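Local atomic coordinates of NADPH-quinone reductase (Pediococcus pentosaceus ATCC 25745, PDB entry 3HA2), a protein that probably binds FMN and transfers electrons from NAD(P)H to quinones, its crystallised part being the flavodoxin-like domain. Residues 58-62 with 98-102; 36-40 with 68-72. All coordinates share one frame; numbering follows the deposited sequence.

Contact 1. Residues 58-62 with 98-102; sequences EFPLY and VVSTG
In the parallel, five-stranded sheet of this flavodoxin-like domain, Phe59 and Val99 pair across the C-terminal ends of strands 54-60 and 94-101, at the C-terminal edge of the sheet, where flavodoxin-like proteins generally bind their flavin. The axes of 58-60 and 98-101 approach to 4.7 Å, and three hydrogen bonds zip them together in parallel register. Phe59 N donates to Val98 O, and Phe59 O receives Ser100 N at 3.0 Å, the donor tilted 20° from the carbonyl plane. Leu61, already past its strand, still binds through its N to Ser100 O at 2.8 Å, nearly in line with that C=O. One sheet face carries Phe59 and Val99: CG2 of Val99, anti to its own backbone N, meets ring atom CE2 of Phe59 obliquely at 3.7 Å. The same methyl also touches CB and CD1 of Leu61, whose CD2 lies alongside CG2 of Thr101. Glu58, Val98, Pro60 and Ser100 share the other face. There the extended Glu58 chain runs beside Val98, and its OE1 is hydrogen-bonded to the hydroxyl of Tyr160 on helix 150-165, which satisfies this buried oxygen. At the strand ends, Ser100 OG rests 3.4 Å from Pro60 CA.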
loop_
_atom_site.group_PDB
_atom_site.type_symbol
_atom_site.label_atom_id
_atom_site.label_comp_id
_atom_site.label_asym_id
_atom_site.label_seq_id
_atom_site.Cartn_x
_atom_site.Cartn_y
_atom_site.Cartn_z
ATOM N N GLU A 58 -10.599 -7.544 3.721
ATOM C CA GLU A 58 -11.264 -6.794 4.788
ATOM C C GLU A 58 -10.214 -6.249 5.766
ATOM O O GLU A 58 -9.539 -7.014 6.496
ATOM C CB GLU A 58 -12.259 -7.718 5.502
ATOM C CG GLU A 58 -13.009 -7.071 6.638
ATOM C CD GLU A 58 -14.272 -7.806 7.000
ATOM O OE1 GLU A 58 -14.902 -8.428 6.108
ATOM O OE2 GLU A 58 -14.646 -7.745 8.190
ATOM N N PHE A 59 -10.078 -4.926 5.801
ATOM C CA PHE A 59 -8.999 -4.323 6.583
ATOM C C PHE A 59 -9.285 -2.879 6.997
ATOM O O PHE A 59 -10.097 -2.202 6.364
ATOM C CB PHE A 59 -7.694 -4.386 5.766
ATOM C CG PHE A 59 -7.774 -3.699 4.399
ATOM C CD1 PHE A 59 -8.175 -4.397 3.251
ATOM C CD2 PHE A 59 -7.451 -2.347 4.272
ATOM C CE1 PHE A 59 -8.254 -3.756 1.997
ATOM C CE2 PHE A 59 -7.517 -1.700 3.021
ATOM C CZ PHE A 59 -7.916 -2.410 1.883
ATOM N N PRO A 60 -8.601 -2.404 8.049
ATOM C CA PRO A 60 -8.654 -0.982 8.407
ATOM C C PRO A 60 -7.685 -0.164 7.565
ATOM O O PRO A 60 -6.613 -0.641 7.178
ATOM C CB PRO A 60 -8.234 -0.985 9.872
ATOM C CG PRO A 60 -7.280 -2.132 9.978
ATOM C CD PRO A 60 -7.783 -3.185 9.000
ATOM N N LEU A 61 -8.060 1.071 7.284
ATOM C CA LEU A 61 -7.215 1.939 6.486
ATOM C C LEU A 61 -6.116 2.517 7.409
ATOM O O LEU A 61 -6.411 3.173 8.420
ATOM C CB LEU A 61 -8.081 3.042 5.871
ATOM C CG LEU A 61 -7.450 3.935 4.816
ATOM C CD1 LEU A 61 -7.316 3.156 3.512
ATOM C CD2 LEU A 61 -8.257 5.230 4.624
ATOM N N TYR A 62 -4.862 2.217 7.090
ATOM C CA TYR A 62 -3.721 2.701 7.872
ATOM C C TYR A 62 -2.902 3.579 6.931
ATOM O O TYR A 62 -2.402 3.089 5.914
ATOM C CB TYR A 62 -2.858 1.516 8.327
ATOM C CG TYR A 62 -3.373 0.741 9.528
ATOM C CD1 TYR A 62 -4.620 1.012 10.075
ATOM C CD2 TYR A 62 -2.601 -0.264 10.113
ATOM C CE1 TYR A 62 -5.102 0.323 11.168
ATOM C CE2 TYR A 62 -3.078 -0.964 11.223
ATOM C CZ TYR A 62 -4.340 -0.664 11.726
ATOM O OH TYR A 62 -4.862 -1.334 12.810
ATOM N N VAL A 98 -13.523 -4.544 1.731
ATOM C CA VAL A 98 -14.274 -3.961 2.859
ATOM C C VAL A 98 -13.258 -3.184 3.696
ATOM O O VAL A 98 -12.501 -3.784 4.458
ATOM C CB VAL A 98 -14.994 -5.041 3.699
ATOM C CG1 VAL A 98 -15.758 -4.392 4.902
ATOM C CG2 VAL A 98 -15.981 -5.819 2.800
ATOM N N VAL A 99 -13.221 -1.857 3.516
ATOM C CA VAL A 99 -12.192 -1.023 4.140
ATOM C C VAL A 99 -12.799 -0.120 5.201
ATOM O O VAL A 99 -13.751 0.602 4.933
ATOM C CB VAL A 99 -11.361 -0.207 3.079
ATOM C CG1 VAL A 99 -12.274 0.654 2.160
ATOM C CG2 VAL A 99 -10.304 0.640 3.768
ATOM N N SER A 100 -12.280 -0.201 6.420
ATOM C CA SER A 100 -12.868 0.568 7.505
ATOM C C SER A 100 -11.957 1.741 7.859
ATOM O O SER A 100 -10.719 1.650 7.727
ATOM C CB SER A 100 -13.176 -0.335 8.707
ATOM O OG SER A 100 -11.991 -0.905 9.202
ATOM N N THR A 101 -12.571 2.862 8.233
ATOM C CA THR A 101 -11.816 4.057 8.600
ATOM C C THR A 101 -12.412 4.634 9.891
ATOM O O THR A 101 -13.571 4.435 10.162
ATOM C CB THR A 101 -11.852 5.163 7.494
ATOM O OG1 THR A 101 -13.036 5.956 7.632
ATOM C CG2 THR A 101 -11.807 4.587 6.094
ATOM N N GLY A 102 -11.590 5.320 10.678
ATOM C CA GLY A 102 -12.055 6.078 11.834
ATOM C C GLY A 102 -12.420 7.513 11.461
ATOM O O GLY A 102 -12.785 8.309 12.330
#

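Contact 2. Residues 36-40 with 68-72; sequences LVADF and ALLKQ
Leu36 and Leu69 meet tip to tip where the loop after strand 31-35 packs on helix 68-77, a loop-on-helix contact of the flavodoxin-like fold; CG of Leu36 lies 3.8 Å from CD2 of Leu69. CG of Leu69, anti to the backbone N (chi1 -169°), carries the branch to the loop, where the two methyls part. CD2 sits against the backbone, 3.6 Å from Leu36 O. CD1 touches Ala38 CA on one hand and a ring edge on the other, where Leu69 CD1 and Phe40 CE2 are 4.1 Å apart. At the same edge, Phe40 CZ lies 3.9 Å from Gln72 O, which approaches near the ring plane. Were Leu69 cut back to alanine, a gap would probably open beside Ala38, and Leu36 and the Phe40 edge would lose their shared apolar partner. The CD2 methyl of Leu36 reaches on to the helix backbone, 3.7 Å from Leu70 CA. No hydrogen bond crosses this contact. Further out, a type I beta turn from Val37 to Phe40, closed by a weak bond from Phe40 N to Val37 O, brings the aromatic ring back to the helix. Trp73 meets that ring edge-to-face. On the helix itself, Lys71 NZ forms a salt bridge with Asp75 OD1.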
loop_
_atom_site.group_PDB
_atom_site.type_symbol
_atom_site.label_atom_id
_atom_site.label_comp_id
_atom_site.label_asym_id
_atom_site.label_seq_id
_atom_site.Cartn_x
_atom_site.Cartn_y
_atom_site.Cartn_z
ATOM N N LEU A 36 -6.129 -13.420 8.674
ATOM C CA LEU A 36 -4.756 -13.434 8.229
ATOM C C LEU A 36 -3.847 -13.441 9.455
ATOM O O LEU A 36 -3.885 -12.523 10.293
ATOM C CB LEU A 36 -4.516 -12.216 7.329
ATOM C CG LEU A 36 -3.176 -11.958 6.667
ATOM C CD1 LEU A 36 -2.667 -13.198 5.947
ATOM C CD2 LEU A 36 -3.339 -10.786 5.685
ATOM N N VAL A 37 -3.057 -14.500 9.590
ATOM C CA VAL A 37 -2.131 -14.613 10.719
ATOM C C VAL A 37 -0.706 -14.298 10.285
ATOM O O VAL A 37 -0.358 -14.443 9.109
ATOM C CB VAL A 37 -2.213 -15.986 11.401
ATOM C CG1 VAL A 37 -3.611 -16.197 11.979
ATOM C CG2 VAL A 37 -1.842 -17.121 10.418
ATOM N N ALA A 38 0.112 -13.852 11.237
ATOM C CA ALA A 38 1.457 -13.381 10.934
ATOM C C ALA A 38 2.289 -14.482 10.277
ATOM O O ALA A 38 3.146 -14.194 9.442
ATOM C CB ALA A 38 2.148 -12.855 12.193
ATOM N N ASP A 39 1.989 -15.733 10.606
ATOM C CA ASP A 39 2.740 -16.860 10.048
ATOM C C ASP A 39 1.937 -17.658 9.008
ATOM O O ASP A 39 1.976 -18.888 8.991
ATOM C CB ASP A 39 3.275 -17.746 11.174
ATOM C CG ASP A 39 2.167 -18.371 12.018
ATOM O OD1 ASP A 39 1.050 -17.810 12.079
ATOM O OD2 ASP A 39 2.415 -19.430 12.626
ATOM N N PHE A 40 1.207 -16.952 8.135
ATOM C CA PHE A 40 0.442 -17.628 7.080
ATOM C C PHE A 40 1.319 -18.492 6.181
ATOM O O PHE A 40 2.530 -18.246 6.036
ATOM C CB PHE A 40 -0.369 -16.639 6.228
ATOM C CG PHE A 40 0.471 -15.666 5.445
ATOM C CD1 PHE A 40 0.957 -15.992 4.178
ATOM C CD2 PHE A 40 0.744 -14.398 5.960
ATOM C CE1 PHE A 40 1.726 -15.095 3.450
ATOM C CE2 PHE A 40 1.515 -13.481 5.222
ATOM C CZ PHE A 40 1.999 -13.839 3.966
ATOM N N ALA A 68 0.327 -3.581 6.876
ATOM C CA ALA A 68 1.498 -4.272 6.352
ATOM C C ALA A 68 1.305 -5.795 6.202
ATOM O O ALA A 68 1.830 -6.388 5.266
ATOM C CB ALA A 68 2.689 -3.977 7.232
ATOM N N LEU A 69 0.582 -6.429 7.127
ATOM C CA LEU A 69 0.389 -7.889 7.014
ATOM C C LEU A 69 -0.383 -8.242 5.742
ATOM O O LEU A 69 -0.065 -9.236 5.099
ATOM C CB LEU A 69 -0.298 -8.514 8.241
ATOM C CG LEU A 69 -0.245 -10.075 8.240
ATOM C CD1 LEU A 69 1.176 -10.639 8.111
ATOM C CD2 LEU A 69 -0.906 -10.704 9.453
ATOM N N LEU A 70 -1.366 -7.431 5.358
ATOM C CA LEU A 70 -2.054 -7.699 4.085
ATOM C C LEU A 70 -1.120 -7.488 2.884
ATOM O O LEU A 70 -1.148 -8.261 1.929
ATOM C CB LEU A 70 -3.346 -6.889 3.922
ATOM C CG LEU A 70 -4.126 -7.173 2.619
ATOM C CD1 LEU A 70 -4.554 -8.650 2.501
ATOM C CD2 LEU A 70 -5.334 -6.269 2.488
ATOM N N LYS A 71 -0.276 -6.455 2.952
ATOM C CA LYS A 71 0.655 -6.196 1.865
ATOM C C LYS A 71 1.647 -7.356 1.769
ATOM O O LYS A 71 2.003 -7.782 0.672
ATOM C CB LYS A 71 1.409 -4.883 2.093
ATOM C CG LYS A 71 2.260 -4.471 0.911
ATOM C CD LYS A 71 1.350 -4.096 -0.270
ATOM C CE LYS A 71 1.795 -4.737 -1.574
ATOM N NZ LYS A 71 3.183 -4.383 -2.008
ATOM N N GLN A 72 2.075 -7.881 2.922
ATOM C CA GLN A 72 2.958 -9.052 2.923
ATOM C C GLN A 72 2.299 -10.262 2.252
ATOM O O GLN A 72 2.942 -10.985 1.501
ATOM C CB GLN A 72 3.426 -9.418 4.329
ATOM C CG GLN A 72 4.553 -10.479 4.355
ATOM C CD GLN A 72 5.834 -9.961 3.717
ATOM O OE1 GLN A 72 6.058 -10.118 2.518
ATOM N NE2 GLN A 72 6.647 -9.276 4.508
#

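Contact 1 ties two neighbouring strands inside the sheet, whereas contact 2 lays a loop on the helix that follows one of those strands; their centres are 15 Å apart. They meet directly where Phe59 CD1 packs 3.5 Å from Leu70 CD2, so one aromatic ring bridges strand pairing and helix packing. Along the chain their segments alternate. The side chain of Ser100 in contact 1 lies about 6 Å from a bound sulfate, probably from the crystallisation liquor, which may mark a pocket at the flavin-binding edge usual for this fold. Across the dimer, Tyr62 O is hydrogen-bonded to Lys71 NZ of the second subunit, joining segments 58-62 and 68-72 of different subunits, though neither residue takes part in its contact.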